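Local atomic coordinates of thioesterase (Streptomyces coelicolor, PDB entry 3QMW), a protein that probably hydrolyses thioesters as an alpha/beta-hydrolase-fold thioesterase (RedJ) of the prodiginine biosynthetic pathway. Residues E51-G54 with D55-V59; D88-E92 with H93-H97; D249-L252 with A253-T257. All blocks are in the same frame, centred on the assembly; numbering follows the deposited sequence.

Contact 1 (E51-G54 with D55-V59); sequences ERLG and DEVAV
Leu-53 meets Val-57 and Val-59 where a short helix gives way to a strand, a compact example of an apolar side chain closing a tight reversal. Its two contacts use different parts of the side chain. CB of Leu-53 lies 3.6 Å from CG1 of Val-57, and the two side chains cross obliquely. CD1 of Leu-53 reaches further along, to 4.1 Å from CG2 of Val-59, which it meets at about a right angle. Val-57 presents CG1 because that methyl stands between its own backbone N and carbonyl carbon (chi1 69°), while CG2 takes the place anti to the N. With Ala-58 pointing away between them, both valines face the leucine from one side of the strand.

The chain leaves the helix at Gly-54, with positive phi (92°); any CB here would collide with the carbonyl O of Leu-53, so glycine suits these backbone angles. No direct hydrogen bond joins the two segments. Instead a water donates to O of Leu-53 at 2.9 Å and accepts from N of Glu-56 at 2.7 Å, bridging the mouth of the turn.

The turn links helix 49-53 to strand 57-61 within the beta-alpha-beta unit that begins at strand 31-36. Val-57 packs on Leu-31 and Leu-33 of that neighbouring strand and Val-59 on Cys-35, while Leu-259 touches both Leu-53 and Val-57.

Contact 2 (D88-E92 with H93-H97); sequences DALEE and HRLTH
The carbonyl O of Leu-90 takes two backbone bonds from the chain that folds back over the helix end, showing how one acceptor can organise a helix exit. N of Leu-95 donates to it at 3.2 Å and nearly straight (173°), whereas N of His-93 stands above the carbonyl plane on the opposite face. Beside this pair, ND1 of His-93 makes a weak, bent bond to O of Ala-89, 2.8 Å long with an angle of 130° at the hydrogen. Having CG beside its backbone N (chi1 -58°) turns the His-93 ring back over the last helical turn, where O of Glu-92 lies over one ring face. With His-93 cut back to an alanine, the carbonyl of Ala-89 is likely to lose this side-chain donor, and the peptide of Glu-92 the ring that lies against it.

Further out, a type I turn from Glu-91 to Arg-94 sets the reversal, with a weak bond from N of Arg-94 to O of Glu-91. It brings apolar groups onto Leu-90: CD2 of Leu-90 meets CD1 of Leu-95 at 3.5 Å, the side chains crossing at about a right angle, and CB of Leu-90 lies 3.5 Å from CG2 of Thr-96.

The segment ends helix 79-91 and leads toward strand 99-104. Leu-90 rests on Val-114 and Thr-96 on Leu-118, both of helix 106-120; Arg-121, just past that helix, makes salt bridges with Asp-88 and Glu-91. Phe-12 of the second subunit packs on Leu-90 and Leu-95.

Contact 3 (D249-L252 with A253-T257); sequences DRLL and AHLGT
At Leu-251 the CG branch lies opposite the backbone N (chi1 165°), and Leu-255, one turn on, has CG beside its own N (chi1 -68°); this pairing of torsions brings CG of the first to 4.0 Å from CD1 of the second. CD2 of Leu-252 approaches the same CD1 methyl more loosely, at 4.3 Å, so two leucines share one methyl on the helix flank.

His-254 lays its ring back along the helix until CD2 is 3.3 Å from O of Arg-250, an oblique approach by a carbon. That oxygen is principally engaged by N of His-254, which donates at 2.9 Å, nearly straight and almost along the line of the C=O bond. N of Leu-255 reaches O of Leu-251 in much the same way, whereas N of Gly-256 comes to O of Leu-252 from above the carbonyl plane. Ala-253 N is shared weakly between the carbonyls of Asp-249 and Arg-250. OG1 of Thr-257 folds back to donate to O of His-254 at 2.6 Å.

Within the chain the leucines pack on Trp-49, and Arg-52 binds Asp-249 in a salt bridge. Arg-250 and O of Thr-257 make reciprocal bonds with their counterparts in the second subunit, where Ala-253 also packs on Gly-256 of that subunit. The contact thus combines internal packing with a subunit boundary that is both polar and apolar.

All three contacts are local and all touch the second subunit, yet they differ in kind: a helix-to-strand turn, a helix exit and a run of regular helix. Contact 1 is the most buried of the three, held by aliphatic packing and a water; contact 2, partly buried, relies on converging backbone bonds; contact 3, also partly buried, repeats the bonds of a helix. Contacts 1 and 3 adjoin: Arg-52 NH2 and Asp-249 OD1 form a salt bridge of 2.5 Å, and CD2 of Leu-53 packs against O of Leu-252 at 3.3 Å, tying helix 49-53 to helix 246-258. Contact 2 stands apart, its centre about 25 Å from that of contact 3, beside helix 106-120.

Contact 1 (E51-G54 with D55-V59)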
ATOM      1  N   GLU D  51      -7.188  -0.856  -8.089  1.00 46.14           N
ATOM      2  CA  GLU D  51      -7.453  -1.952  -7.171  1.00 46.92           C
ATOM      3  C   GLU D  51      -6.590  -1.848  -5.918  1.00 47.45           C
ATOM      4  O   GLU D  51      -7.052  -2.176  -4.823  1.00 47.80           O
ATOM      5  CB  GLU D  51      -7.173  -3.296  -7.858  1.00 47.18           C
ATOM      6  CG  GLU D  51      -8.208  -3.729  -8.906  1.00 48.66           C
ATOM      7  CD  GLU D  51      -8.074  -3.023 -10.269  1.00 50.79           C
ATOM      8  OE1 GLU D  51      -6.963  -2.546 -10.622  1.00 51.32           O
ATOM      9  OE2 GLU D  51      -9.099  -2.952 -10.993  1.00 52.27           O
ATOM     10  N   ARG D  52      -5.349  -1.392  -6.085  1.00 47.77           N
ATOM     11  CA  ARG D  52      -4.374  -1.348  -4.989  1.00 48.31           C
ATOM     12  C   ARG D  52      -4.504  -0.150  -4.068  1.00 48.78           C
ATOM     13  O   ARG D  52      -3.793  -0.080  -3.059  1.00 48.61           O
ATOM     14  CB  ARG D  52      -2.950  -1.334  -5.534  1.00 48.19           C
ATOM     15  CG  ARG D  52      -2.595  -2.518  -6.378  1.00 48.55           C
ATOM     16  CD  ARG D  52      -2.693  -3.831  -5.609  1.00 48.98           C
ATOM     17  NE  ARG D  52      -1.845  -4.833  -6.251  1.00 48.70           N
ATOM     18  CZ  ARG D  52      -0.536  -4.952  -6.054  1.00 47.02           C
ATOM     19  NH1 ARG D  52       0.139  -5.887  -6.709  1.00 47.49           N
ATOM     20  NH2 ARG D  52       0.098  -4.158  -5.199  1.00 45.29           N
ATOM     21  N   LEU D  53      -5.373   0.797  -4.412  1.00 49.35           N
ATOM     22  CA  LEU D  53      -5.477   2.032  -3.639  1.00 49.94           C
ATOM     23  C   LEU D  53      -6.839   2.227  -2.995  1.00 50.33           C
ATOM     24  O   LEU D  53      -6.962   3.033  -2.069  1.00 50.41           O
ATOM     25  CB  LEU D  53      -5.119   3.245  -4.503  1.00 50.04           C
ATOM     26  CG  LEU D  53      -3.690   3.300  -5.073  1.00 50.68           C
ATOM     27  CD1 LEU D  53      -3.510   4.576  -5.879  1.00 50.94           C
ATOM     28  CD2 LEU D  53      -2.597   3.212  -3.997  1.00 51.33           C
ATOM     29  N   GLY D  54      -7.851   1.507  -3.470  1.00 50.96           N
ATOM     30  CA  GLY D  54      -9.175   1.551  -2.854  1.00 51.78           C
ATOM     31  C   GLY D  54     -10.104   2.593  -3.454  1.00 52.51           C
ATOM     32  O   GLY D  54      -9.842   3.118  -4.541  1.00 52.82           O
ATOM     33  N   ASP D  55     -11.181   2.897  -2.732  1.00 53.16           N
ATOM     34  CA  ASP D  55     -12.305   3.668  -3.275  1.00 53.83           C
ATOM     35  C   ASP D  55     -12.364   5.139  -2.836  1.00 53.76           C
ATOM     36  O   ASP D  55     -13.334   5.831  -3.155  1.00 54.11           O
ATOM     37  CB  ASP D  55     -13.632   2.981  -2.909  1.00 54.13           C
ATOM     38  CG  ASP D  55     -13.645   1.489  -3.254  1.00 55.50           C
ATOM     39  OD1 ASP D  55     -12.822   1.052  -4.092  1.00 56.00           O
ATOM     40  OD2 ASP D  55     -14.486   0.750  -2.679  1.00 57.14           O
ATOM     41  N   GLU D  56     -11.351   5.613  -2.110  1.00 53.68           N
ATOM     42  CA  GLU D  56     -11.271   7.034  -1.704  1.00 53.73           C
ATOM     43  C   GLU D  56     -10.421   7.857  -2.673  1.00 53.22           C
ATOM     44  O   GLU D  56     -10.222   9.061  -2.475  1.00 53.47           O
ATOM     45  CB  GLU D  56     -10.667   7.172  -0.299  1.00 53.90           C
ATOM     46  CG  GLU D  56     -11.313   6.287   0.768  1.00 55.02           C
ATOM     47  CD  GLU D  56     -12.679   6.783   1.194  1.00 56.06           C
ATOM     48  OE1 GLU D  56     -12.747   7.878   1.802  1.00 57.06           O
ATOM     49  OE2 GLU D  56     -13.679   6.071   0.932  1.00 56.11           O
ATOM     50  N   VAL D  57      -9.883   7.189  -3.691  1.00 52.56           N
ATOM     51  CA  VAL D  57      -9.051   7.819  -4.705  1.00 51.75           C
ATOM     52  C   VAL D  57      -9.422   7.191  -6.046  1.00 51.27           C
ATOM     53  O   VAL D  57      -9.378   5.967  -6.202  1.00 51.49           O
ATOM     54  CB  VAL D  57      -7.544   7.648  -4.384  1.00 51.62           C
ATOM     55  CG1 VAL D  57      -7.105   6.198  -4.548  1.00 51.64           C
ATOM     56  CG2 VAL D  57      -6.696   8.573  -5.240  1.00 51.41           C
ATOM     57  N   ALA D  58      -9.856   8.025  -6.984  1.00 50.58           N
ATOM     58  CA  ALA D  58     -10.097   7.587  -8.355  1.00 50.03           C
ATOM     59  C   ALA D  58      -8.822   7.841  -9.148  1.00 49.16           C
ATOM     60  O   ALA D  58      -8.347   8.978  -9.222  1.00 49.09           O
ATOM     61  CB  ALA D  58     -11.283   8.342  -8.973  1.00 50.16           C
ATOM     62  N   VAL D  59      -8.261   6.773  -9.713  1.00 48.30           N
ATOM     63  CA  VAL D  59      -7.033   6.850 -10.502  1.00 47.35           C
ATOM     64  C   VAL D  59      -7.417   7.238 -11.912  1.00 46.93           C
ATOM     65  O   VAL D  59      -8.151   6.489 -12.581  1.00 46.98           O
ATOM     66  CB  VAL D  59      -6.301   5.508 -10.544  1.00 47.28           C
ATOM     67  CG1 VAL D  59      -5.097   5.581 -11.476  1.00 46.79           C
ATOM     68  CG2 VAL D  59      -5.874   5.100  -9.132  1.00 47.02           C
TER
HETATM   69  O   HOH W   1      -9.280   4.342  -0.856  1.00 57.06           O

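Contact 2 (D88-E92 with H93-H97)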
ATOM      1  N   ASP D  88      -5.861  22.425 -19.922  1.00 53.83           N
ATOM      2  CA  ASP D  88      -7.124  22.676 -20.611  1.00 54.07           C
ATOM      3  C   ASP D  88      -8.061  21.505 -20.374  1.00 54.16           C
ATOM      4  O   ASP D  88      -9.143  21.677 -19.827  1.00 54.14           O
ATOM      5  CB  ASP D  88      -6.914  22.886 -22.119  1.00 54.17           C
ATOM      6  CG  ASP D  88      -6.217  24.207 -22.444  1.00 54.52           C
ATOM      7  OD1 ASP D  88      -6.332  25.172 -21.650  1.00 55.07           O
ATOM      8  OD2 ASP D  88      -5.557  24.284 -23.505  1.00 54.55           O
ATOM      9  N   ALA D  89      -7.611  20.317 -20.760  1.00 54.48           N
ATOM     10  CA  ALA D  89      -8.357  19.070 -20.567  1.00 54.93           C
ATOM     11  C   ALA D  89      -8.855  18.843 -19.127  1.00 55.39           C
ATOM     12  O   ALA D  89     -10.001  18.428 -18.905  1.00 55.18           O
ATOM     13  CB  ALA D  89      -7.491  17.901 -20.999  1.00 55.00           C
ATOM     14  N   LEU D  90      -7.992  19.113 -18.155  1.00 55.92           N
ATOM     15  CA  LEU D  90      -8.361  18.950 -16.754  1.00 56.39           C
ATOM     16  C   LEU D  90      -9.449  19.930 -16.349  1.00 57.20           C
ATOM     17  O   LEU D  90     -10.434  19.540 -15.715  1.00 57.41           O
ATOM     18  CB  LEU D  90      -7.141  19.120 -15.850  1.00 56.19           C
ATOM     19  CG  LEU D  90      -6.149  17.964 -15.910  1.00 55.39           C
ATOM     20  CD1 LEU D  90      -4.789  18.387 -15.376  1.00 54.37           C
ATOM     21  CD2 LEU D  90      -6.706  16.779 -15.142  1.00 54.18           C
ATOM     22  N   GLU D  91      -9.264  21.200 -16.701  1.00 58.24           N
ATOM     23  CA  GLU D  91     -10.263  22.233 -16.416  1.00 59.16           C
ATOM     24  C   GLU D  91     -11.581  21.923 -17.136  1.00 59.71           C
ATOM     25  O   GLU D  91     -12.654  22.211 -16.609  1.00 59.84           O
ATOM     26  CB  GLU D  91      -9.751  23.639 -16.804  1.00 59.47           C
ATOM     27  CG  GLU D  91      -8.683  24.229 -15.855  1.00 60.30           C
ATOM     28  CD  GLU D  91      -8.341  25.708 -16.139  1.00 62.31           C
ATOM     29  OE1 GLU D  91      -8.437  26.143 -17.312  1.00 62.88           O
ATOM     30  OE2 GLU D  91      -7.968  26.438 -15.182  1.00 63.46           O
ATOM     31  N   GLU D  92     -11.498  21.314 -18.321  1.00 60.49           N
ATOM     32  CA  GLU D  92     -12.690  21.020 -19.129  1.00 61.06           C
ATOM     33  C   GLU D  92     -13.456  19.794 -18.626  1.00 61.39           C
ATOM     34  O   GLU D  92     -14.545  19.500 -19.115  1.00 61.32           O
ATOM     35  CB  GLU D  92     -12.314  20.844 -20.607  1.00 61.17           C
ATOM     36  CG  GLU D  92     -13.492  21.029 -21.598  1.00 61.97           C
ATOM     37  CD  GLU D  92     -13.668  22.464 -22.123  1.00 62.60           C
ATOM     38  OE1 GLU D  92     -12.860  23.353 -21.783  1.00 63.46           O
ATOM     39  OE2 GLU D  92     -14.616  22.694 -22.903  1.00 61.87           O
ATOM     40  N   HIS D  93     -12.888  19.075 -17.660  1.00 62.00           N
ATOM     41  CA  HIS D  93     -13.583  17.966 -17.018  1.00 62.44           C
ATOM     42  C   HIS D  93     -13.583  18.055 -15.490  1.00 62.67           C
ATOM     43  O   HIS D  93     -13.743  17.042 -14.806  1.00 62.69           O
ATOM     44  CB  HIS D  93     -12.984  16.647 -17.478  1.00 62.67           C
ATOM     45  CG  HIS D  93     -13.029  16.459 -18.961  1.00 63.82           C
ATOM     46  ND1 HIS D  93     -11.899  16.496 -19.750  1.00 64.50           N
ATOM     47  CD2 HIS D  93     -14.070  16.254 -19.803  1.00 65.08           C
ATOM     48  CE1 HIS D  93     -12.240  16.300 -21.012  1.00 65.08           C
ATOM     49  NE2 HIS D  93     -13.552  16.153 -21.072  1.00 65.06           N
ATOM     50  N   ARG D  94     -13.411  19.266 -14.958  1.00 62.83           N
ATOM     51  CA  ARG D  94     -13.637  19.535 -13.534  1.00 62.93           C
ATOM     52  C   ARG D  94     -12.821  18.625 -12.621  1.00 62.61           C
ATOM     53  O   ARG D  94     -13.328  18.149 -11.605  1.00 62.77           O
ATOM     54  CB  ARG D  94     -15.128  19.384 -13.208  1.00 63.16           C
ATOM     55  CG  ARG D  94     -16.067  20.098 -14.182  1.00 64.47           C
ATOM     56  CD  ARG D  94     -15.925  21.609 -14.087  1.00 65.66           C
ATOM     57  NE  ARG D  94     -16.510  22.113 -12.843  1.00 66.52           N
ATOM     58  CZ  ARG D  94     -17.445  23.060 -12.755  1.00 67.69           C
ATOM     59  NH1 ARG D  94     -17.883  23.416 -11.555  1.00 68.47           N
ATOM     60  NH2 ARG D  94     -17.934  23.675 -13.836  1.00 68.01           N
ATOM     61  N   LEU D  95     -11.564  18.386 -12.988  1.00 62.13           N
ATOM     62  CA  LEU D  95     -10.685  17.498 -12.224  1.00 61.77           C
ATOM     63  C   LEU D  95      -9.733  18.257 -11.323  1.00 61.44           C
ATOM     64  O   LEU D  95      -9.098  17.663 -10.455  1.00 61.53           O
ATOM     65  CB  LEU D  95      -9.854  16.624 -13.164  1.00 61.79           C
ATOM     66  CG  LEU D  95     -10.604  15.566 -13.961  1.00 61.39           C
ATOM     67  CD1 LEU D  95      -9.623  14.832 -14.837  1.00 61.16           C
ATOM     68  CD2 LEU D  95     -11.334  14.606 -13.044  1.00 61.31           C
ATOM     69  N   THR D  96      -9.639  19.566 -11.522  1.00 61.12           N
ATOM     70  CA  THR D  96      -8.681  20.396 -10.803  1.00 60.69           C
ATOM     71  C   THR D  96      -9.278  20.898  -9.475  1.00 60.40           C
ATOM     72  O   THR D  96      -9.409  22.102  -9.245  1.00 60.62           O
ATOM     73  CB  THR D  96      -8.239  21.559 -11.691  1.00 60.72           C
ATOM     74  OG1 THR D  96      -9.396  22.253 -12.160  1.00 60.36           O
ATOM     75  CG2 THR D  96      -7.458  21.037 -12.899  1.00 60.67           C
ATOM     76  N   HIS D  97      -9.642  19.946  -8.615  1.00 59.73           N
ATOM     77  CA  HIS D  97     -10.180  20.211  -7.281  1.00 59.03           C
ATOM     78  C   HIS D  97     -10.126  18.905  -6.510  1.00 58.21           C
ATOM     79  O   HIS D  97     -10.606  17.889  -7.006  1.00 58.33           O
ATOM     80  CB  HIS D  97     -11.636  20.710  -7.351  1.00 59.19           C
ATOM     81  CG  HIS D  97     -12.634  19.661  -7.765  1.00 59.44           C
ATOM     82  ND1 HIS D  97     -12.943  18.571  -6.979  1.00 58.91           N
ATOM     83  CD2 HIS D  97     -13.408  19.551  -8.872  1.00 59.81           C
ATOM     84  CE1 HIS D  97     -13.846  17.828  -7.592  1.00 59.30           C
ATOM     85  NE2 HIS D  97     -14.142  18.398  -8.746  1.00 59.53           N
TER

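Contact 3 (D249-L252 with A253-T257)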
ATOM      1  N   ASP D 249       5.070  -2.280  -6.003  1.00 44.03           N
ATOM      2  CA  ASP D 249       4.239  -2.542  -4.815  1.00 44.13           C
ATOM      3  C   ASP D 249       4.496  -1.516  -3.709  1.00 43.74           C
ATOM      4  O   ASP D 249       3.545  -1.001  -3.125  1.00 43.63           O
ATOM      5  CB  ASP D 249       4.474  -3.967  -4.270  1.00 44.30           C
ATOM      6  CG  ASP D 249       3.694  -5.035  -5.029  1.00 45.00           C
ATOM      7  OD1 ASP D 249       2.456  -4.905  -5.149  1.00 45.86           O
ATOM      8  OD2 ASP D 249       4.310  -6.027  -5.480  1.00 46.55           O
ATOM      9  N   ARG D 250       5.767  -1.204  -3.442  1.00 43.43           N
ATOM     10  CA  ARG D 250       6.100  -0.222  -2.407  1.00 43.60           C
ATOM     11  C   ARG D 250       5.707   1.201  -2.781  1.00 42.97           C
ATOM     12  O   ARG D 250       5.120   1.908  -1.954  1.00 43.24           O
ATOM     13  CB  ARG D 250       7.579  -0.268  -2.030  1.00 44.15           C
ATOM     14  CG  ARG D 250       7.877  -1.104  -0.802  1.00 46.59           C
ATOM     15  CD  ARG D 250       9.176  -0.648  -0.111  1.00 50.89           C
ATOM     16  NE  ARG D 250       9.368  -1.287   1.199  1.00 53.50           N
ATOM     17  CZ  ARG D 250       9.742  -2.559   1.383  1.00 55.76           C
ATOM     18  NH1 ARG D 250       9.971  -3.369   0.347  1.00 56.44           N
ATOM     19  NH2 ARG D 250       9.884  -3.030   2.618  1.00 56.37           N
ATOM     20  N   LEU D 251       6.019   1.629  -4.009  1.00 42.04           N
ATOM     21  CA  LEU D 251       5.551   2.933  -4.494  1.00 40.98           C
ATOM     22  C   LEU D 251       4.073   3.077  -4.172  1.00 40.29           C
ATOM     23  O   LEU D 251       3.674   4.038  -3.535  1.00 39.76           O
ATOM     24  CB  LEU D 251       5.755   3.099  -6.002  1.00 40.92           C
ATOM     25  CG  LEU D 251       4.967   4.268  -6.631  1.00 40.40           C
ATOM     26  CD1 LEU D 251       5.734   5.542  -6.462  1.00 40.85           C
ATOM     27  CD2 LEU D 251       4.665   4.043  -8.080  1.00 39.56           C
ATOM     28  N   LEU D 252       3.279   2.104  -4.609  1.00 39.65           N
ATOM     29  CA  LEU D 252       1.824   2.117  -4.390  1.00 39.59           C
ATOM     30  C   LEU D 252       1.391   2.199  -2.925  1.00 39.69           C
ATOM     31  O   LEU D 252       0.329   2.748  -2.613  1.00 39.57           O
ATOM     32  CB  LEU D 252       1.180   0.880  -5.029  1.00 39.23           C
ATOM     33  CG  LEU D 252       1.064   0.908  -6.554  1.00 38.90           C
ATOM     34  CD1 LEU D 252       0.657  -0.450  -7.062  1.00 37.21           C
ATOM     35  CD2 LEU D 252       0.068   1.989  -7.018  1.00 37.06           C
ATOM     36  N   ALA D 253       2.201   1.629  -2.035  1.00 40.05           N
ATOM     37  CA  ALA D 253       1.877   1.583  -0.615  1.00 40.23           C
ATOM     38  C   ALA D 253       2.198   2.930   0.004  1.00 40.56           C
ATOM     39  O   ALA D 253       1.405   3.462   0.783  1.00 40.55           O
ATOM     40  CB  ALA D 253       2.645   0.470   0.068  1.00 40.24           C
ATOM     41  N   HIS D 254       3.348   3.495  -0.358  1.00 40.98           N
ATOM     42  CA  HIS D 254       3.662   4.884   0.009  1.00 41.40           C
ATOM     43  C   HIS D 254       2.584   5.872  -0.462  1.00 41.56           C
ATOM     44  O   HIS D 254       2.157   6.729   0.299  1.00 41.87           O
ATOM     45  CB  HIS D 254       5.036   5.289  -0.514  1.00 41.30           C
ATOM     46  CG  HIS D 254       6.166   4.687   0.256  1.00 42.52           C
ATOM     47  ND1 HIS D 254       6.478   5.074   1.545  1.00 44.61           N
ATOM     48  CD2 HIS D 254       7.061   3.726  -0.072  1.00 43.27           C
ATOM     49  CE1 HIS D 254       7.515   4.376   1.975  1.00 44.55           C
ATOM     50  NE2 HIS D 254       7.891   3.551   1.014  1.00 43.58           N
ATOM     51  N   LEU D 255       2.122   5.742  -1.697  1.00 42.13           N
ATOM     52  CA  LEU D 255       1.049   6.601  -2.192  1.00 42.67           C
ATOM     53  C   LEU D 255      -0.175   6.484  -1.299  1.00 43.43           C
ATOM     54  O   LEU D 255      -0.800   7.481  -0.947  1.00 42.82           O
ATOM     55  CB  LEU D 255       0.682   6.245  -3.638  1.00 42.71           C
ATOM     56  CG  LEU D 255       1.758   6.558  -4.700  1.00 42.79           C
ATOM     57  CD1 LEU D 255       1.363   6.021  -6.076  1.00 42.38           C
ATOM     58  CD2 LEU D 255       2.063   8.045  -4.778  1.00 40.47           C
ATOM     59  N   GLY D 256      -0.491   5.256  -0.906  1.00 44.73           N
ATOM     60  CA  GLY D 256      -1.634   4.996  -0.045  1.00 45.82           C
ATOM     61  C   GLY D 256      -1.577   5.655   1.319  1.00 46.97           C
ATOM     62  O   GLY D 256      -2.633   5.955   1.896  1.00 47.23           O
ATOM     63  N   THR D 257      -0.362   5.886   1.832  1.00 48.25           N
ATOM     64  CA  THR D 257      -0.172   6.524   3.145  1.00 49.40           C
ATOM     65  C   THR D 257      -0.354   8.036   3.134  1.00 50.44           C
ATOM     66  O   THR D 257      -0.856   8.594   4.112  1.00 50.96           O
ATOM     67  CB  THR D 257       1.219   6.222   3.770  1.00 49.51           C
ATOM     68  OG1 THR D 257       2.270   6.524   2.839  1.00 49.47           O
ATOM     69  CG2 THR D 257       1.314   4.767   4.190  1.00 50.28           C
TER